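Importin subunit beta-1 (Saccharomyces cerevisiae, PDB 5OWU) carries proteins into the nucleus by associating with importin alpha, which recognises the classical nuclear localization signal of the cargo. Local coordinates at residues D207-I210 / F211-N214; V759-V762 / A763-D767. All blocks are in the same frame, centred on the assembly; numbering follows the deposited sequence. Where two conformers were deposited one is given.

Interaction 1: residues D207-I210 / F211-N214; sequences DSLI and FIKN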
ATOM      1  N   ASP A 207      19.694   2.136  -7.989  1.00 30.08           N
ATOM      2  CA  ASP A 207      19.696   0.995  -7.069  1.00 28.97           C
ATOM      3  C   ASP A 207      20.673   1.193  -5.917  1.00 33.25           C
ATOM      4  O   ASP A 207      20.452   0.675  -4.816  1.00 29.39           O
ATOM      5  CB  ASP A 207      20.058  -0.298  -7.805  1.00 33.02           C
ATOM      6  CG  ASP A 207      18.969  -0.762  -8.756  1.00 43.77           C
ATOM      7  OD1 ASP A 207      17.785  -0.453  -8.522  1.00 40.90           O
ATOM      8  OD2 ASP A 207      19.307  -1.445  -9.742  1.00 32.55           O
ATOM      9  N   SER A 208      21.765   1.914  -6.152  1.00 30.72           N
ATOM     10  CA  SER A 208      22.838   2.018  -5.177  1.00 28.85           C
ATOM     11  C   SER A 208      22.603   3.101  -4.136  1.00 32.32           C
ATOM     12  O   SER A 208      23.302   3.112  -3.114  1.00 28.24           O
ATOM     13  CB  SER A 208      24.157   2.329  -5.886  1.00 39.99           C
ATOM     14  OG  SER A 208      24.215   3.708  -6.212  1.00 31.98           O
ATOM     15  N   LEU A 209      21.660   4.018  -4.382  1.00 32.50           N
ATOM     16  CA  LEU A 209      21.580   5.238  -3.577  1.00 35.85           C
ATOM     17  C   LEU A 209      21.531   4.977  -2.071  1.00 37.45           C
ATOM     18  O   LEU A 209      22.097   5.749  -1.287  1.00 32.73           O
ATOM     19  CB  LEU A 209      20.369   6.061  -4.011  1.00 36.57           C
ATOM     20  CG  LEU A 209      20.528   6.659  -5.411  1.00 33.61           C
ATOM     21  CD1 LEU A 209      19.295   7.423  -5.794  1.00 35.08           C
ATOM     22  CD2 LEU A 209      21.755   7.558  -5.527  1.00 29.28           C
ATOM     23  N   ILE A 210      20.863   3.912  -1.631  1.00 33.47           N
ATOM     24  CA  ILE A 210      20.727   3.707  -0.191  1.00 32.91           C
ATOM     25  C   ILE A 210      22.041   3.313   0.470  1.00 40.31           C
ATOM     26  O   ILE A 210      22.128   3.331   1.704  1.00 42.44           O
ATOM     27  CB  ILE A 210      19.615   2.672   0.094  1.00 47.79           C
ATOM     28  CG1 ILE A 210      18.261   3.277  -0.297  1.00 46.79           C
ATOM     29  CG2 ILE A 210      19.590   2.265   1.565  1.00 62.43           C
ATOM     30  CD1 ILE A 210      17.035   2.481   0.115  1.00 61.58           C
ATOM     31  N   PHE A 211      23.079   3.003  -0.307  1.00 35.69           N
ATOM     32  CA  PHE A 211      24.352   2.551   0.245  1.00 34.84           C
ATOM     33  C   PHE A 211      25.461   3.588   0.159  1.00 42.35           C
ATOM     34  O   PHE A 211      26.612   3.265   0.465  1.00 50.72           O
ATOM     35  CB  PHE A 211      24.791   1.270  -0.462  1.00 33.70           C
ATOM     36  CG  PHE A 211      23.824   0.146  -0.300  1.00 38.04           C
ATOM     37  CD1 PHE A 211      23.749  -0.546   0.897  1.00 40.56           C
ATOM     38  CD2 PHE A 211      22.977  -0.210  -1.332  1.00 45.86           C
ATOM     39  CE1 PHE A 211      22.852  -1.582   1.055  1.00 49.65           C
ATOM     40  CE2 PHE A 211      22.078  -1.245  -1.179  1.00 47.85           C
ATOM     41  CZ  PHE A 211      22.016  -1.931   0.018  1.00 53.40           C
ATOM     42  N   ILE A 212      25.154   4.828  -0.220  1.00 37.91           N
ATOM     43  CA  ILE A 212      26.195   5.814  -0.467  1.00 36.12           C
ATOM     44  C   ILE A 212      26.065   7.015   0.470  1.00 39.96           C
ATOM     45  O   ILE A 212      26.552   8.090   0.155  1.00 35.06           O
ATOM     46  CB  ILE A 212      26.205   6.249  -1.946  1.00 40.38           C
ATOM     47  CG1 ILE A 212      24.959   7.068  -2.304  1.00 39.55           C
ATOM     48  CG2 ILE A 212      26.276   5.024  -2.859  1.00 35.78           C
ATOM     49  CD1 ILE A 212      25.038   7.728  -3.670  1.00 37.11           C
ATOM     50  N   LYS A 213      25.418   6.841   1.628  1.00 43.53           N
ATOM     51  CA  LYS A 213      25.312   7.936   2.592  1.00 38.06           C
ATOM     52  C   LYS A 213      26.675   8.553   2.877  1.00 50.82           C
ATOM     53  O   LYS A 213      26.843   9.779   2.834  1.00 39.81           O
ATOM     54  CB  LYS A 213      24.684   7.439   3.896  1.00 48.45           C
ATOM     55  CG  LYS A 213      23.333   6.763   3.740  1.00 62.38           C
ATOM     56  CD  LYS A 213      22.245   7.460   4.549  1.00 76.99           C
ATOM     57  CE  LYS A 213      21.113   6.498   4.897  1.00 77.32           C
ATOM     58  NZ  LYS A 213      20.567   5.799   3.699  1.00 83.25           N
ATOM     59  N   ASN A 214      27.667   7.713   3.179  1.00 40.34           N
ATOM     60  CA  ASN A 214      28.988   8.229   3.516  1.00 47.02           C
ATOM     61  C   ASN A 214      29.575   9.042   2.372  1.00 37.51           C
ATOM     62  O   ASN A 214      30.264  10.039   2.614  1.00 48.38           O
ATOM     63  CB  ASN A 214      29.916   7.077   3.896  1.00 50.41           C
ATOM     64  CG  ASN A 214      29.481   6.381   5.173  1.00 57.54           C
ATOM     65  OD1 ASN A 214      28.783   6.966   6.002  1.00 56.77           O
ATOM     66  ND2 ASN A 214      29.891   5.131   5.336  1.00 63.50           N
TER
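Phe211 turns its backbone N-H back to the carbonyl of Ser208, three residues earlier; Phe211 N lies 2.8 Å from Ser208 O, and the N-H...O angle of 164° makes the bond nearly straight at the hydrogen. The phenyl ring follows the same carbonyl: Ser208 O lies near the ring plane, at its edge, 3.8 Å from Phe211 CD2. Beyond these residues the ring rests on Cys163 of helix 149-165 and on Ala166 and Leu173 in the loop that follows. Ile212 repeats the backward step, its N making a weak, long bond of 3.4 Å to Leu209 O. The two branches of Ile212 go to different carbonyl oxygens. With CG1 held between the backbone N and the carbonyl carbon (chi1 69°), that branch reaches Leu209 O at 3.3 Å, while CG2 settles 3.5 Å from Ser208 O. At the far end of the longer branch, Ile212 CD1 meets Leu209 CD2 at 3.8 Å, the two side chains running alongside each other. Cut back to an alanine, Ile212 would lose both branches, which would probably leave a gap beside Leu209 CD2 and take away the apolar contacts to the two carbonyl oxygens. Leu209 O has a further partner in the hydroxyl of Tyr255, which hydrogen-bonds to it from helix 238-255. Lys213, bent at two of its torsions, curls back over the turn and brings NZ to 3.5 Å from Ile210 O. Ile212 occupies the N-cap position of the short helix 213-216, and the successive three-residue steps form the turn through which the chain leaves helix 195-208 of HEAT repeat 5 in this alpha-solenoid.

Interaction 2: residues V759-V762 / A763-D767; sequences VGIV and AGLHD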
ATOM      1  N   VAL A 759      -7.901  -7.948  24.723  1.00 30.45           N
ATOM      2  CA  VAL A 759      -9.058  -7.201  25.212  1.00 26.02           C
ATOM      3  C   VAL A 759     -10.188  -8.161  25.558  1.00 25.72           C
ATOM      4  O   VAL A 759     -10.787  -8.090  26.641  1.00 30.32           O
ATOM      5  CB  VAL A 759      -9.503  -6.163  24.166  1.00 26.50           C
ATOM      6  CG1 VAL A 759     -10.878  -5.573  24.502  1.00 34.08           C
ATOM      7  CG2 VAL A 759      -8.487  -5.060  24.075  1.00 26.87           C
ATOM      8  N   GLY A 760     -10.494  -9.076  24.638  1.00 28.91           N
ATOM      9  CA  GLY A 760     -11.573 -10.013  24.884  1.00 24.24           C
ATOM     10  C   GLY A 760     -11.292 -10.924  26.065  1.00 24.54           C
ATOM     11  O   GLY A 760     -12.192 -11.243  26.844  1.00 27.68           O
ATOM     12  N   ILE A 761     -10.036 -11.350  26.217  1.00 27.11           N
ATOM     13  CA  ILE A 761      -9.677 -12.264  27.299  1.00 23.03           C
ATOM     14  C   ILE A 761      -9.783 -11.558  28.643  1.00 27.81           C
ATOM     15  O   ILE A 761     -10.345 -12.091  29.604  1.00 32.33           O
ATOM     16  CB  ILE A 761      -8.267 -12.834  27.062  1.00 27.42           C
ATOM     17  CG1 ILE A 761      -8.329 -13.901  25.972  1.00 27.16           C
ATOM     18  CG2 ILE A 761      -7.673 -13.417  28.334  1.00 32.76           C
ATOM     19  CD1 ILE A 761      -6.968 -14.329  25.439  1.00 33.09           C
ATOM     20  N   VAL A 762      -9.250 -10.342  28.727  1.00 30.95           N
ATOM     21  CA  VAL A 762      -9.311  -9.608  29.984  1.00 26.98           C
ATOM     22  C   VAL A 762     -10.758  -9.286  30.344  1.00 32.48           C
ATOM     23  O   VAL A 762     -11.141  -9.339  31.518  1.00 36.54           O
ATOM     24  CB  VAL A 762      -8.433  -8.347  29.890  1.00 32.76           C
ATOM     25  CG1 VAL A 762      -8.639  -7.435  31.092  1.00 33.94           C
ATOM     26  CG2 VAL A 762      -6.985  -8.773  29.792  1.00 26.32           C
ATOM     27  N   ALA A 763     -11.591  -8.970  29.347  1.00 27.88           N
ATOM     28  CA  ALA A 763     -13.013  -8.766  29.621  1.00 27.60           C
ATOM     29  C   ALA A 763     -13.665 -10.049  30.123  1.00 31.30           C
ATOM     30  O   ALA A 763     -14.397 -10.040  31.116  1.00 34.53           O
ATOM     31  CB  ALA A 763     -13.730  -8.264  28.368  1.00 29.42           C
ATOM     32  N   GLY A 764     -13.412 -11.168  29.446  1.00 33.08           N
ATOM     33  CA  GLY A 764     -14.057 -12.415  29.822  1.00 28.00           C
ATOM     34  C   GLY A 764     -13.642 -12.916  31.189  1.00 31.21           C
ATOM     35  O   GLY A 764     -14.461 -13.470  31.925  1.00 30.30           O
ATOM     36  N   LEU A 765     -12.378 -12.715  31.558  1.00 35.95           N
ATOM     37  CA  LEU A 765     -11.852 -13.187  32.828  1.00 31.39           C
ATOM     38  C   LEU A 765     -11.797 -12.087  33.877  1.00 37.35           C
ATOM     39  O   LEU A 765     -10.999 -12.175  34.816  1.00 31.83           O
ATOM     40  CB  LEU A 765     -10.468 -13.793  32.621  1.00 28.88           C
ATOM     41  CG  LEU A 765     -10.402 -14.895  31.565  1.00 31.83           C
ATOM     42  CD1 LEU A 765      -8.979 -15.428  31.460  1.00 40.47           C
ATOM     43  CD2 LEU A 765     -11.385 -16.018  31.885  1.00 31.68           C
ATOM     44  N   HIS A 766     -12.648 -11.066  33.735  1.00 28.86           N
ATOM     45  CA  HIS A 766     -12.668  -9.952  34.676  0.56 38.19           C
ATOM     46  C   HIS A 766     -12.781 -10.427  36.118  1.00 41.77           C
ATOM     47  O   HIS A 766     -12.219  -9.806  37.024  1.00 37.39           O
ATOM     48  CB  HIS A 766     -13.830  -9.019  34.318  0.56 42.11           C
ATOM     49  CG  HIS A 766     -14.056  -7.911  35.300  0.56 48.01           C
ATOM     50  ND1 HIS A 766     -14.941  -8.018  36.350  0.56 50.41           N
ATOM     51  CD2 HIS A 766     -13.529  -6.666  35.375  0.56 46.32           C
ATOM     52  CE1 HIS A 766     -14.940  -6.890  37.040  0.56 50.30           C
ATOM     53  NE2 HIS A 766     -14.094  -6.053  36.467  0.56 49.43           N
ATOM     54  N   ASP A 767     -13.501 -11.522  36.350  1.00 38.24           N
ATOM     55  CA  ASP A 767     -13.723 -12.054  37.689  1.00 47.66           C
ATOM     56  C   ASP A 767     -12.773 -13.186  38.054  1.00 47.16           C
ATOM     57  O   ASP A 767     -12.893 -13.746  39.146  1.00 42.78           O
ATOM     58  CB  ASP A 767     -15.166 -12.558  37.829  1.00 51.11           C
ATOM     59  CG  ASP A 767     -16.177 -11.434  37.922  1.00 65.06           C
ATOM     60  OD1 ASP A 767     -15.778 -10.286  38.221  1.00 67.53           O
ATOM     61  OD2 ASP A 767     -17.378 -11.709  37.711  1.00 60.13           O
TER
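Ile761 and Leu765, one helical turn apart, lie side by side and form the close-packed side of this helix end. Ile761 CG2 touches Leu765 CD1 at 3.9 Å, and the backbone fastens the same pair through a hydrogen bond between Leu765 N and Ile761 O, 2.9 Å apart. Because Leu765 CG is anti to its own carbonyl carbon (chi1 -54°), the side chain folds back along the helix and sets CG 3.4 Å from Ile761 O, giving that oxygen an apolar neighbour as well as its donor. Two regular helical bonds precede this one: Ala763 N meets Val759 O at 3.0 Å, and Gly764 N meets Gly760 O at 2.9 Å. Gly760 and Gly764 thus meet through their backbones.

The solvent side is sparser. Ala763 CB lies 3.4 Å from Val759 O on an exposed surface. Past Leu765, which is the first residue to depart from helical backbone angles, His766 approaches the helix end through CB, 3.9 Å from Val762 O. Its ring instead turns to the next residue: in one of two conformers of the histidine, His766 ND1 lies 3.1 Å from Asp767 OD1, meeting the carboxylate from above, 52° out of its plane. With an N-H...O angle of only 139° and a second conformer of the ring, this imidazole-carboxylate hydrogen bond at the exposed end is tentative.

Helix 741-764 ends here against three helices. Ile761 and Leu765 pack on Leu721 of helix 718-732, within HEAT repeat 17, whereas Val762 faces Leu805, Ile809 and Met812 of helix 796-812; Leu772 of the short helix 769-772 adjoins both Ile761 and Val762.

In the fold
From the N terminus, the chain first reaches interaction 1, where helix 195-208 of HEAT repeat 5 gives way through a tight turn to helix 213-216. More than five hundred residues later, interaction 2 finishes helix 741-764 at the end of HEAT repeat 17. Each is made within one continuous stretch and closes only a helical or turn-sized loop; they follow in series, neither nesting nor crossing. The centres of interactions 1 and 2 lie about 50 Å apart, and the two do not touch. Interaction 1 joins its turn to helices 149-165, 177-188 and 238-255, and interaction 2 sits among helices 718-732, 769-772 and 796-812, so each links neighbouring layers of the superhelix locally.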